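Local coordinates for urea carboxylase (Thermus thermophilus, PDB 3OEP), which is of unknown function, a fused KipI-KipA homologue with cyclophilin-like domains that was mistaken for an allophanate hydrolase, at residues A[23-28]-A[39-44]; A[105-110]-A[148-153]; A[176-181]-A[187-192]; A[237-240]-A[246-249]; A[351-354]-A[359-362]. All coordinates share one frame; numbering follows the deposited sequence. Where two conformers were deposited one is given.

Contact 1: A[23-28]-A[39-44]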
# COMPACT_ATOMS: atom_id res chain seq x y z
N ALA A 23 15.82 9.42 -14.37
CA ALA A 23 17.19 9.83 -14.04
C ALA A 23 17.24 10.45 -12.65
O ALA A 23 18.15 10.19 -11.86
CB ALA A 23 17.74 10.81 -15.08
N LEU A 24 16.24 11.28 -12.37
CA LEU A 24 16.14 11.95 -11.08
C LEU A 24 15.80 10.96 -9.97
O LEU A 24 16.45 10.97 -8.91
CB LEU A 24 15.12 13.09 -11.13
CG LEU A 24 15.53 14.26 -12.04
CD1 LEU A 24 14.41 15.28 -12.17
CD2 LEU A 24 16.80 14.92 -11.52
N ALA A 25 14.80 10.12 -10.19
CA ALA A 25 14.41 9.13 -9.19
C ALA A 25 15.58 8.19 -8.87
O ALA A 25 15.85 7.92 -7.70
CB ALA A 25 13.21 8.33 -9.65
N GLU A 26 16.25 7.70 -9.91
CA GLU A 26 17.36 6.76 -9.74
C GLU A 26 18.50 7.37 -8.92
O GLU A 26 19.04 6.72 -8.03
CB GLU A 26 17.89 6.28 -11.09
CG GLU A 26 16.97 5.26 -11.75
CD GLU A 26 17.34 4.93 -13.19
OE1 GLU A 26 18.28 5.54 -13.75
OE2 GLU A 26 16.67 4.05 -13.78
N ALA A 27 18.84 8.62 -9.22
CA ALA A 27 19.91 9.32 -8.50
C ALA A 27 19.56 9.49 -7.01
O ALA A 27 20.43 9.31 -6.15
CB ALA A 27 20.19 10.68 -9.14
N LEU A 28 18.30 9.81 -6.72
CA LEU A 28 17.85 9.93 -5.33
C LEU A 28 17.86 8.59 -4.61
O LEU A 28 18.30 8.52 -3.47
CB LEU A 28 16.44 10.53 -5.26
CG LEU A 28 16.30 12.02 -5.54
CD1 LEU A 28 14.84 12.39 -5.74
CD2 LEU A 28 16.93 12.86 -4.43
N ALA A 39 10.49 8.25 -3.78
CA ALA A 39 10.71 8.91 -5.06
C ALA A 39 10.14 7.98 -6.11
O ALA A 39 10.71 6.91 -6.39
CB ALA A 39 12.20 9.14 -5.29
N VAL A 40 9.01 8.36 -6.69
CA VAL A 40 8.25 7.46 -7.55
C VAL A 40 8.06 8.07 -8.94
O VAL A 40 7.34 9.06 -9.10
CB VAL A 40 6.87 7.13 -6.96
CG1 VAL A 40 6.20 6.02 -7.79
CG2 VAL A 40 6.99 6.69 -5.49
N PRO A 41 8.70 7.47 -9.96
CA PRO A 41 8.48 7.94 -11.32
C PRO A 41 7.39 7.13 -12.03
O PRO A 41 7.27 5.93 -11.82
CB PRO A 41 9.84 7.72 -11.96
CG PRO A 41 10.32 6.43 -11.32
CD PRO A 41 9.75 6.43 -9.91
N ALA A 42 6.60 7.80 -12.85
CA ALA A 42 5.59 7.14 -13.68
C ALA A 42 5.34 8.02 -14.88
O ALA A 42 4.92 9.17 -14.73
CB ALA A 42 4.30 6.93 -12.90
N TYR A 43 5.64 7.51 -16.07
CA TYR A 43 5.56 8.30 -17.29
C TYR A 43 6.39 9.58 -17.10
O TYR A 43 7.54 9.48 -16.66
CB TYR A 43 4.10 8.58 -17.66
CG TYR A 43 3.26 7.34 -17.63
CD1 TYR A 43 3.26 6.46 -18.71
CD2 TYR A 43 2.47 7.03 -16.52
CE1 TYR A 43 2.49 5.30 -18.68
CE2 TYR A 43 1.71 5.89 -16.49
CZ TYR A 43 1.72 5.03 -17.57
OH TYR A 43 0.95 3.90 -17.52
N GLY A 44 5.84 10.75 -17.38
CA GLY A 44 6.60 12.00 -17.24
C GLY A 44 6.54 12.64 -15.87
O GLY A 44 6.93 13.79 -15.72

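Contact 2: A[105-110]-A[148-153]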
# COMPACT_ATOMS: atom_id res chain seq x y z
N ALA A 105 1.36 -11.29 -33.61
CA ALA A 105 2.51 -10.67 -34.26
C ALA A 105 2.65 -9.20 -33.89
O ALA A 105 3.76 -8.73 -33.58
CB ALA A 105 2.43 -10.85 -35.77
N LEU A 106 1.54 -8.47 -33.89
CA LEU A 106 1.54 -7.06 -33.49
C LEU A 106 2.00 -6.90 -32.05
O LEU A 106 2.78 -6.00 -31.74
CB LEU A 106 0.15 -6.43 -33.66
CG LEU A 106 -0.24 -6.06 -35.10
CD1 LEU A 106 -1.74 -5.81 -35.21
CD2 LEU A 106 0.54 -4.84 -35.59
N HIS A 107 1.54 -7.77 -31.16
CA HIS A 107 1.94 -7.68 -29.76
C HIS A 107 3.45 -7.86 -29.57
O HIS A 107 4.05 -7.19 -28.74
CB HIS A 107 1.18 -8.66 -28.87
CG HIS A 107 1.40 -8.41 -27.42
ND1 HIS A 107 2.19 -9.22 -26.62
CD2 HIS A 107 1.00 -7.38 -26.63
CE1 HIS A 107 2.22 -8.72 -25.40
NE2 HIS A 107 1.52 -7.60 -25.38
N GLN A 108 4.05 -8.76 -30.34
CA GLN A 108 5.49 -9.04 -30.23
C GLN A 108 6.37 -8.03 -30.96
O GLN A 108 7.57 -8.03 -30.75
CB GLN A 108 5.80 -10.42 -30.80
CG GLN A 108 5.19 -11.56 -30.02
CD GLN A 108 5.29 -12.86 -30.77
OE1 GLN A 108 6.34 -13.51 -30.78
NE2 GLN A 108 4.20 -13.26 -31.41
N LYS A 109 5.79 -7.21 -31.83
CA LYS A 109 6.59 -6.34 -32.70
C LYS A 109 7.44 -5.27 -31.98
O LYS A 109 8.63 -5.15 -32.26
CB LYS A 109 5.72 -5.70 -33.79
CG LYS A 109 6.51 -5.00 -34.88
CD LYS A 109 5.60 -4.61 -36.04
CE LYS A 109 6.37 -3.92 -37.16
NZ LYS A 109 6.68 -2.50 -36.83
N PRO A 110 6.85 -4.49 -31.06
CA PRO A 110 7.64 -3.40 -30.48
C PRO A 110 8.75 -3.81 -29.54
O PRO A 110 8.71 -4.88 -28.94
CB PRO A 110 6.60 -2.58 -29.68
CG PRO A 110 5.28 -3.01 -30.18
CD PRO A 110 5.45 -4.45 -30.59
N HIS A 148 0.13 -13.70 -13.90
CA HIS A 148 0.92 -13.86 -15.13
C HIS A 148 0.17 -13.54 -16.41
O HIS A 148 0.71 -13.71 -17.51
CB HIS A 148 1.57 -15.25 -15.21
CG HIS A 148 2.19 -15.69 -13.92
ND1 HIS A 148 3.14 -14.94 -13.26
CD2 HIS A 148 1.95 -16.77 -13.14
CE1 HIS A 148 3.48 -15.56 -12.14
NE2 HIS A 148 2.78 -16.67 -12.05
N ALA A 149 -1.05 -13.03 -16.29
CA ALA A 149 -1.82 -12.60 -17.45
C ALA A 149 -1.12 -11.43 -18.15
O ALA A 149 -0.66 -10.49 -17.50
CB ALA A 149 -3.25 -12.20 -17.04
N VAL A 150 -1.02 -11.54 -19.47
CA VAL A 150 -0.47 -10.50 -20.33
C VAL A 150 -1.65 -9.82 -21.03
O VAL A 150 -2.49 -10.49 -21.65
CB VAL A 150 0.48 -11.10 -21.37
CG1 VAL A 150 0.91 -10.05 -22.41
CG2 VAL A 150 1.71 -11.72 -20.69
N ALA A 151 -1.71 -8.49 -20.95
CA ALA A 151 -2.92 -7.75 -21.31
C ALA A 151 -2.63 -6.44 -22.01
O ALA A 151 -1.54 -5.89 -21.88
CB ALA A 151 -3.76 -7.51 -20.06
N VAL A 152 -3.61 -5.95 -22.77
CA VAL A 152 -3.48 -4.67 -23.45
C VAL A 152 -4.68 -3.75 -23.21
O VAL A 152 -5.82 -4.20 -23.06
CB VAL A 152 -3.27 -4.82 -24.98
CG1 VAL A 152 -1.97 -5.57 -25.28
CG2 VAL A 152 -4.47 -5.51 -25.65
N ALA A 153 -4.39 -2.46 -23.17
CA ALA A 153 -5.43 -1.44 -23.14
C ALA A 153 -4.83 -0.19 -23.74
O ALA A 153 -3.84 0.35 -23.24
CB ALA A 153 -5.92 -1.19 -21.73

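Contact 3: A[176-181]-A[187-192]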
# COMPACT_ATOMS: atom_id res chain seq x y z
N VAL A 176 7.28 -16.50 -17.51
CA VAL A 176 8.17 -16.13 -16.42
C VAL A 176 7.40 -15.28 -15.41
O VAL A 176 6.52 -14.50 -15.78
CB VAL A 176 9.41 -15.34 -16.92
CG1 VAL A 176 10.30 -16.24 -17.78
CG2 VAL A 176 8.99 -14.09 -17.70
N ALA A 177 7.71 -15.47 -14.13
CA ALA A 177 7.09 -14.69 -13.06
C ALA A 177 7.83 -13.36 -12.94
O ALA A 177 9.03 -13.33 -12.67
CB ALA A 177 7.13 -15.46 -11.73
N VAL A 178 7.13 -12.26 -13.17
CA VAL A 178 7.77 -10.94 -13.10
C VAL A 178 8.05 -10.53 -11.64
O VAL A 178 8.91 -9.69 -11.38
CB VAL A 178 6.96 -9.86 -13.87
CG1 VAL A 178 6.84 -10.25 -15.35
CG2 VAL A 178 5.58 -9.64 -13.25
N TYR A 179 7.35 -11.16 -10.69
CA TYR A 179 7.50 -10.85 -9.28
C TYR A 179 7.53 -12.13 -8.44
O TYR A 179 6.63 -12.95 -8.53
CB TYR A 179 6.34 -9.96 -8.82
CG TYR A 179 6.28 -9.74 -7.33
CD1 TYR A 179 7.31 -9.09 -6.66
CD2 TYR A 179 5.19 -10.17 -6.59
CE1 TYR A 179 7.27 -8.90 -5.28
CE2 TYR A 179 5.13 -9.97 -5.22
CZ TYR A 179 6.17 -9.33 -4.57
OH TYR A 179 6.12 -9.13 -3.21
N ASP A 180 8.57 -12.29 -7.63
CA ASP A 180 8.68 -13.44 -6.73
C ASP A 180 9.49 -13.03 -5.51
O ASP A 180 10.71 -12.93 -5.59
CB ASP A 180 9.36 -14.62 -7.43
CG ASP A 180 9.48 -15.86 -6.53
OD1 ASP A 180 9.16 -15.79 -5.32
OD2 ASP A 180 9.90 -16.92 -7.04
N PRO A 181 8.82 -12.81 -4.36
CA PRO A 181 9.54 -12.31 -3.19
C PRO A 181 10.52 -13.31 -2.56
O PRO A 181 11.26 -12.94 -1.66
CB PRO A 181 8.42 -11.96 -2.21
CG PRO A 181 7.27 -12.78 -2.61
CD PRO A 181 7.38 -13.01 -4.09
N PHE A 187 12.15 -8.65 -8.33
CA PHE A 187 11.53 -7.91 -9.43
C PHE A 187 12.31 -8.13 -10.71
O PHE A 187 13.48 -7.73 -10.81
CB PHE A 187 11.45 -6.42 -9.09
CG PHE A 187 10.65 -6.13 -7.85
CD1 PHE A 187 9.27 -5.99 -7.92
CD2 PHE A 187 11.27 -6.04 -6.61
CE1 PHE A 187 8.52 -5.75 -6.79
CE2 PHE A 187 10.53 -5.80 -5.47
CZ PHE A 187 9.15 -5.65 -5.55
N LEU A 188 11.67 -8.77 -11.68
CA LEU A 188 12.30 -9.04 -12.97
C LEU A 188 12.48 -7.75 -13.77
O LEU A 188 13.43 -7.61 -14.53
CB LEU A 188 11.44 -10.00 -13.77
CG LEU A 188 12.05 -10.50 -15.08
CD1 LEU A 188 13.21 -11.43 -14.79
CD2 LEU A 188 10.99 -11.20 -15.92
N LEU A 189 11.55 -6.81 -13.58
CA LEU A 189 11.52 -5.59 -14.36
C LEU A 189 11.67 -4.37 -13.47
O LEU A 189 11.17 -4.33 -12.34
CB LEU A 189 10.22 -5.49 -15.15
CG LEU A 189 10.08 -6.52 -16.27
CD1 LEU A 189 8.68 -6.49 -16.86
CD2 LEU A 189 11.14 -6.30 -17.34
N ARG A 190 12.36 -3.37 -14.00
CA ARG A 190 12.54 -2.11 -13.32
C ARG A 190 12.06 -0.99 -14.23
O ARG A 190 12.01 -1.16 -15.45
CB ARG A 190 14.01 -1.91 -12.97
N PRO A 191 11.70 0.16 -13.63
CA PRO A 191 11.32 1.30 -14.45
C PRO A 191 12.44 1.62 -15.44
O PRO A 191 13.62 1.60 -15.08
CB PRO A 191 11.14 2.43 -13.43
CG PRO A 191 10.95 1.75 -12.12
CD PRO A 191 11.72 0.48 -12.20
N GLY A 192 12.07 1.87 -16.69
CA GLY A 192 13.03 2.16 -17.74
C GLY A 192 13.62 0.98 -18.49
O GLY A 192 14.29 1.17 -19.49
O HOH W 1 8.81 -6.71 -11.93

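Contact 4: A[237-240]-A[246-249]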
# COMPACT_ATOMS: atom_id res chain seq x y z
N GLY A 237 7.42 0.97 11.64
CA GLY A 237 7.13 2.33 11.18
C GLY A 237 6.63 2.45 9.74
O GLY A 237 5.99 3.44 9.39
N GLY A 238 6.91 1.43 8.93
CA GLY A 238 6.51 1.41 7.53
C GLY A 238 7.67 1.04 6.62
O GLY A 238 8.82 0.94 7.07
N ARG A 239 7.35 0.79 5.35
CA ARG A 239 8.34 0.49 4.35
C ARG A 239 8.51 1.73 3.49
O ARG A 239 7.55 2.23 2.91
CB ARG A 239 7.91 -0.70 3.48
CG ARG A 239 8.96 -1.12 2.46
CD ARG A 239 8.68 -2.50 1.86
NE ARG A 239 8.88 -3.57 2.84
CZ ARG A 239 7.92 -4.21 3.51
NH1 ARG A 239 6.62 -3.94 3.34
NH2 ARG A 239 8.26 -5.15 4.38
N PHE A 240 9.75 2.21 3.42
CA PHE A 240 10.06 3.44 2.71
C PHE A 240 10.90 3.18 1.46
O PHE A 240 11.55 2.14 1.35
CB PHE A 240 10.78 4.40 3.66
CG PHE A 240 9.94 4.80 4.83
CD1 PHE A 240 10.00 4.07 6.01
CD2 PHE A 240 9.07 5.86 4.74
CE1 PHE A 240 9.21 4.43 7.09
CE2 PHE A 240 8.27 6.22 5.81
CZ PHE A 240 8.34 5.50 6.99
N GLY A 246 6.07 -0.56 -6.46
CA GLY A 246 4.69 -0.91 -6.11
C GLY A 246 4.48 -1.29 -4.66
O GLY A 246 3.41 -1.78 -4.31
N LEU A 247 5.48 -1.08 -3.81
CA LEU A 247 5.40 -1.47 -2.41
C LEU A 247 4.79 -0.35 -1.59
O LEU A 247 5.28 0.77 -1.59
CB LEU A 247 6.78 -1.85 -1.88
CG LEU A 247 7.41 -3.07 -2.54
CD1 LEU A 247 8.88 -3.17 -2.18
CD2 LEU A 247 6.65 -4.33 -2.18
N ALA A 248 3.70 -0.67 -0.89
CA ALA A 248 2.97 0.31 -0.09
C ALA A 248 3.77 0.74 1.13
O ALA A 248 4.68 0.04 1.58
CB ALA A 248 1.62 -0.27 0.36
N ARG A 249 3.43 1.91 1.67
CA ARG A 249 4.03 2.40 2.91
C ARG A 249 3.78 1.42 4.05
O ARG A 249 4.68 1.12 4.83
CB ARG A 249 3.43 3.76 3.26
CG ARG A 249 3.89 4.35 4.58
CD ARG A 249 5.39 4.48 4.69
NE ARG A 249 5.98 4.89 3.42
CZ ARG A 249 5.88 6.11 2.89
NH1 ARG A 249 5.20 7.07 3.51
NH2 ARG A 249 6.45 6.36 1.72
O HOH W 2 7.43 1.67 0.08
O HOH W 3 5.30 -2.50 1.27
O HOH W 4 7.43 4.02 0.17

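Contact 5: A[351-354]-A[359-362]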
# COMPACT_ATOMS: atom_id res chain seq x y z
N PRO A 351 3.94 -5.66 6.83
CA PRO A 351 3.41 -6.48 5.74
C PRO A 351 3.00 -5.67 4.52
O PRO A 351 2.60 -4.51 4.65
CB PRO A 351 2.18 -7.13 6.37
CG PRO A 351 1.76 -6.21 7.44
CD PRO A 351 3.01 -5.59 7.97
N ASP A 352 3.12 -6.27 3.35
CA ASP A 352 2.50 -5.73 2.15
C ASP A 352 1.61 -6.83 1.63
O ASP A 352 2.06 -7.68 0.86
CB ASP A 352 3.53 -5.33 1.09
CG ASP A 352 2.91 -4.53 -0.05
OD1 ASP A 352 1.79 -4.87 -0.49
OD2 ASP A 352 3.54 -3.56 -0.49
N LEU A 353 0.36 -6.84 2.09
CA LEU A 353 -0.53 -7.97 1.82
C LEU A 353 -0.83 -8.09 0.32
O LEU A 353 -0.95 -9.20 -0.19
CB LEU A 353 -1.82 -7.86 2.64
CG LEU A 353 -1.67 -7.82 4.16
CD1 LEU A 353 -3.05 -7.78 4.82
CD2 LEU A 353 -0.87 -9.00 4.67
N ARG A 354 -0.93 -6.96 -0.37
CA ARG A 354 -1.06 -6.96 -1.83
C ARG A 354 0.09 -7.72 -2.49
O ARG A 354 -0.13 -8.48 -3.43
CB ARG A 354 -1.13 -5.51 -2.35
CG ARG A 354 -1.44 -5.41 -3.83
CD ARG A 354 -1.57 -3.96 -4.31
NE ARG A 354 -2.71 -3.27 -3.70
CZ ARG A 354 -2.65 -2.36 -2.72
NH1 ARG A 354 -3.78 -1.83 -2.26
NH2 ARG A 354 -1.49 -1.97 -2.19
N ARG A 359 1.89 -11.61 6.46
CA ARG A 359 0.52 -12.09 6.51
C ARG A 359 -0.11 -11.74 7.84
O ARG A 359 0.60 -11.45 8.80
CB ARG A 359 0.48 -13.61 6.34
CG ARG A 359 1.29 -14.35 7.38
CD ARG A 359 1.00 -15.82 7.38
NE ARG A 359 1.91 -16.52 8.28
CZ ARG A 359 1.78 -16.57 9.61
NH1 ARG A 359 0.77 -15.97 10.23
NH2 ARG A 359 2.68 -17.25 10.33
N PRO A 360 -1.45 -11.82 7.93
CA PRO A 360 -2.08 -11.71 9.23
C PRO A 360 -1.74 -12.89 10.14
O PRO A 360 -1.38 -13.98 9.66
CB PRO A 360 -3.58 -11.69 8.92
CG PRO A 360 -3.67 -11.41 7.45
CD PRO A 360 -2.45 -11.99 6.86
N LEU A 361 -1.85 -12.68 11.44
CA LEU A 361 -1.56 -13.74 12.39
C LEU A 361 -2.58 -14.86 12.25
O LEU A 361 -3.75 -14.63 11.88
CB LEU A 361 -1.52 -13.21 13.82
CG LEU A 361 -0.49 -12.11 14.09
CD1 LEU A 361 -0.61 -11.62 15.53
CD2 LEU A 361 0.93 -12.60 13.81
N TRP A 362 -2.10 -16.08 12.52
CA TRP A 362 -2.86 -17.32 12.47
C TRP A 362 -2.87 -17.92 13.86
O TRP A 362 -1.92 -17.75 14.62
CB TRP A 362 -2.14 -18.36 11.62
CG TRP A 362 -2.26 -18.27 10.16
CD1 TRP A 362 -3.28 -17.75 9.44
CD2 TRP A 362 -1.33 -18.82 9.22
NE1 TRP A 362 -3.03 -17.90 8.09
CE2 TRP A 362 -1.84 -18.56 7.93
CE3 TRP A 362 -0.11 -19.50 9.34
CZ2 TRP A 362 -1.17 -18.95 6.77
CZ3 TRP A 362 0.56 -19.89 8.18
CH2 TRP A 362 0.02 -19.61 6.92

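Contact 1: A[23-28]-A[39-44]
Ala25 sets its CB over the pyrrolidine ring of Pro41, the nearest approach being 3.8 Å from Ala25 CB to Pro41 CG. The pair belongs to a split beta-alpha-beta unit: helix 15-30 carries the chain from strand 3-8 to strand 36-42, the two parallel outer strands of a three-stranded antiparallel sheet, with strand 45-50 running between them. The helix lies along one face of this sheet. Its local axis passes 8.0 Å from that of strand 39-42 and runs nearly antiparallel to it, at 156°. Such a close approach is consistent with the small residues at its centre, Ala25 and Ala39. One turn after Ala25, Leu28 brings the CD1 branch to Ala39 CB at 4.2 Å, with CG beside its own backbone N (chi1 -74°). Both touches are apolar, and all four residues are buried. Leu46 and Leu48 of the central strand extend the same layer, Leu46 beside Ala25 and Leu48 beside both Leu28 and Ala39. Val40 and Ala42 direct their side chains to the other face of the sheet, where Pro439 meets them. After Ala42 the strand turns back through Tyr43 and Gly44 into strand 45-50, and Tyr43 O accepts a hydrogen bond from Asn18 ND2 of the same helix, so the helix holds the turn as well as the strand. At the proline itself, Ala25 CB is almost equally far from two further ring atoms, 4.0 Å from Pro41 CD and 4.1 Å from Pro41 CB.

Contact 2: A[105-110]-A[148-153]
His107, on helix 100-108, reaches from the helix to Val150 and Val152 of strand 149-153, joining the helix to one wall of the cyclophilin-like beta domain. Its CG stands anti to the backbone N (chi1 -170°), which carries the imidazole away from the helix and onto the sheet. There CE1 of His107 lies 3.5 Å from Val150 CG1, while its CD2 lies 3.7 Å from Val152 CG1; both methyls approach the ring obliquely. The two valines are two residues apart on the strand and share a face, with Ala151 turned the other way. Polar partners fix the rotation of the imidazole: ND1 is hydrogen-bonded to Tyr84 OH and NE2 to Thr157 OG1, so both buried nitrogens are satisfied. A phenylalanine here would probably leave the hydroxyls of Tyr84 and Thr157 without their imidazole mate and the ring free to turn. Next in sequence, Gln108 is tied to strand 194-199 through OE1, which accepts from the backbone N of Glu199. Lys109 follows, its carbonyl O bonded to Arg196 NH1, so Gln108 and Lys109 each tie this part of the chain to that strand. Both valine methyls lie on the strand side of the imidazole and almost equally far from its outer nitrogen, His107 NE2 being 3.9 Å from Val150 CG1 and 4.0 Å from Val152 CG1.

Contact 3: A[176-181]-A[187-192]
Tyr179 and Phe187 lay their rings side by side, both side chains pointing the same way. The rings meet obliquely, with planes 33° apart and centroids 5.2 Å from each other. The closest approach is made by Tyr179 CD1 to Phe187 CE1, at 3.6 Å. The first torsions bring the rings together: Tyr179 has CG anti to its backbone N (chi1 172°), whereas Phe187 turns CG to the N side, and the end of its side chain returns toward the tyrosine although its CB points away. Pro181 CD covers part of one face of the tyrosine ring, and the phenol OH is hydrogen-bonded to Gly355 O.

Both segments belong to the long connection between strands 169-174 and 194-199 of the cyclophilin-like domain, which doubles back on itself. Tyr179 and Phe187 form a single antiparallel beta bridge here, a non-hydrogen-bonded pair flanked by two backbone bonds. One joins Asp180 and Pro186; the other, from Leu188 N to Val178 O, is 2.9 Å long and nearly straight at 175°. A water 3.0 Å from Val178 O also takes the N-H of Leu189, extending the backbone link by one residue.

Beyond the bridge, Leu188 packs against segment 176-181, its CB resting 3.5 Å from Val178 O. Its CD2 branch goes to the side chain of the same valine, Leu188 CD2 lying 4.3 Å from Val178 CG1. Ile80 of strand 77-83 touches Leu188 as well.

Contact 4: A[237-240]-A[246-249]
The loop between strand 233-235 and helix 255-264 folds back on itself here, and two arginines join its arms. Arg239 N donates to Arg249 O, 2.7 Å away, in the carbonyl plane. In return Arg249 NE donates to Arg239 O over 3.1 Å, with the oxygen in the guanidinium plane but the donor well above the carbonyl plane. Bends at chi2 and chi3 bring the Arg249 chain back over Phe240: CD makes a CH-pi contact, 4.0 Å from the Phe240 ring centroid, and the guanidinium lies against the CD2-CE2 side of the ring, its plane 22° from that of the ring. Gly238 lies beneath this chain, where a CB would come about 3.0 Å from Arg249 CD. Water links the arms too, accepting from Arg239 NH1 and donating to Ala248 O. An alanine in place of Arg249 would probably leave Glu49 without its salt-bridge mate, take the NE donor from Arg239 O and remove the cover from one face of Phe240. Arg239 extends the other way, its NE and NH2 bonded to Phe345 O and Ser350 O of a neighbouring loop. Phe240 and Arg249 rest on Leu37 of strand 36-42, next to strand 45-50, which carries Glu49.

Contact 5: A[351-354]-A[359-362]
This is a small apolar contact between two arms of one loop, the long connection from strand 331-336 to strand 366-368. Leu353 makes most of it. With CG on the backbone N side (chi1 -59°), its CD2 methyl touches the main chain of the facing arm at Arg359 CA, 3.9 Å away. The same methyl meets the proline ring obliquely, Leu353 CD2 to Pro360 CD being 4.0 Å. Pro351 stands close by and packs its ring on Leu233 and Val235 of strand 233-235.

The long side chain of Arg359 leaves in the other direction and folds along its own segment. NH1 of Arg359 donates to Pro360 O at 3.0 Å, the oxygen lying close to the guanidinium plane. Trp362 lies over one face of the same group, its CE3 3.5 Å above the plane and over the centre. Two acids complete the setting, Glu212 bridging to NE and Asp365 to NH1.

Across the arms, then, contact is by a leucine methyl against a backbone CA and a proline ring carbon, while the charge of Arg359 is directed away from Leu353 to two carboxylates, which probably balance it and hold the guanidinium in place.

Contacts 1, 2 and 3 all lie in the part of the chain assigned to carboxyltransferase subdomains C and D. Contacts 2 and 3 have centres 17 Å apart and meet where His148 CE1 packs on Ala177 CB at 3.7 Å. Contact 3 also reaches contact 4, with Phe187 CZ 4.2 Å from Leu247 CD1, and contact 4 leads on to contact 5 through a probable hydrogen bond of 2.9 Å from Ala248 N to Asp352 OD2. A continuous path therefore runs from contact 2 to contact 5, whose centres are 32 Å apart. Contact 1 joins this path by a looser touch at contact 3, Glu26 OE2 lying 4.1 Å from Pro191 O.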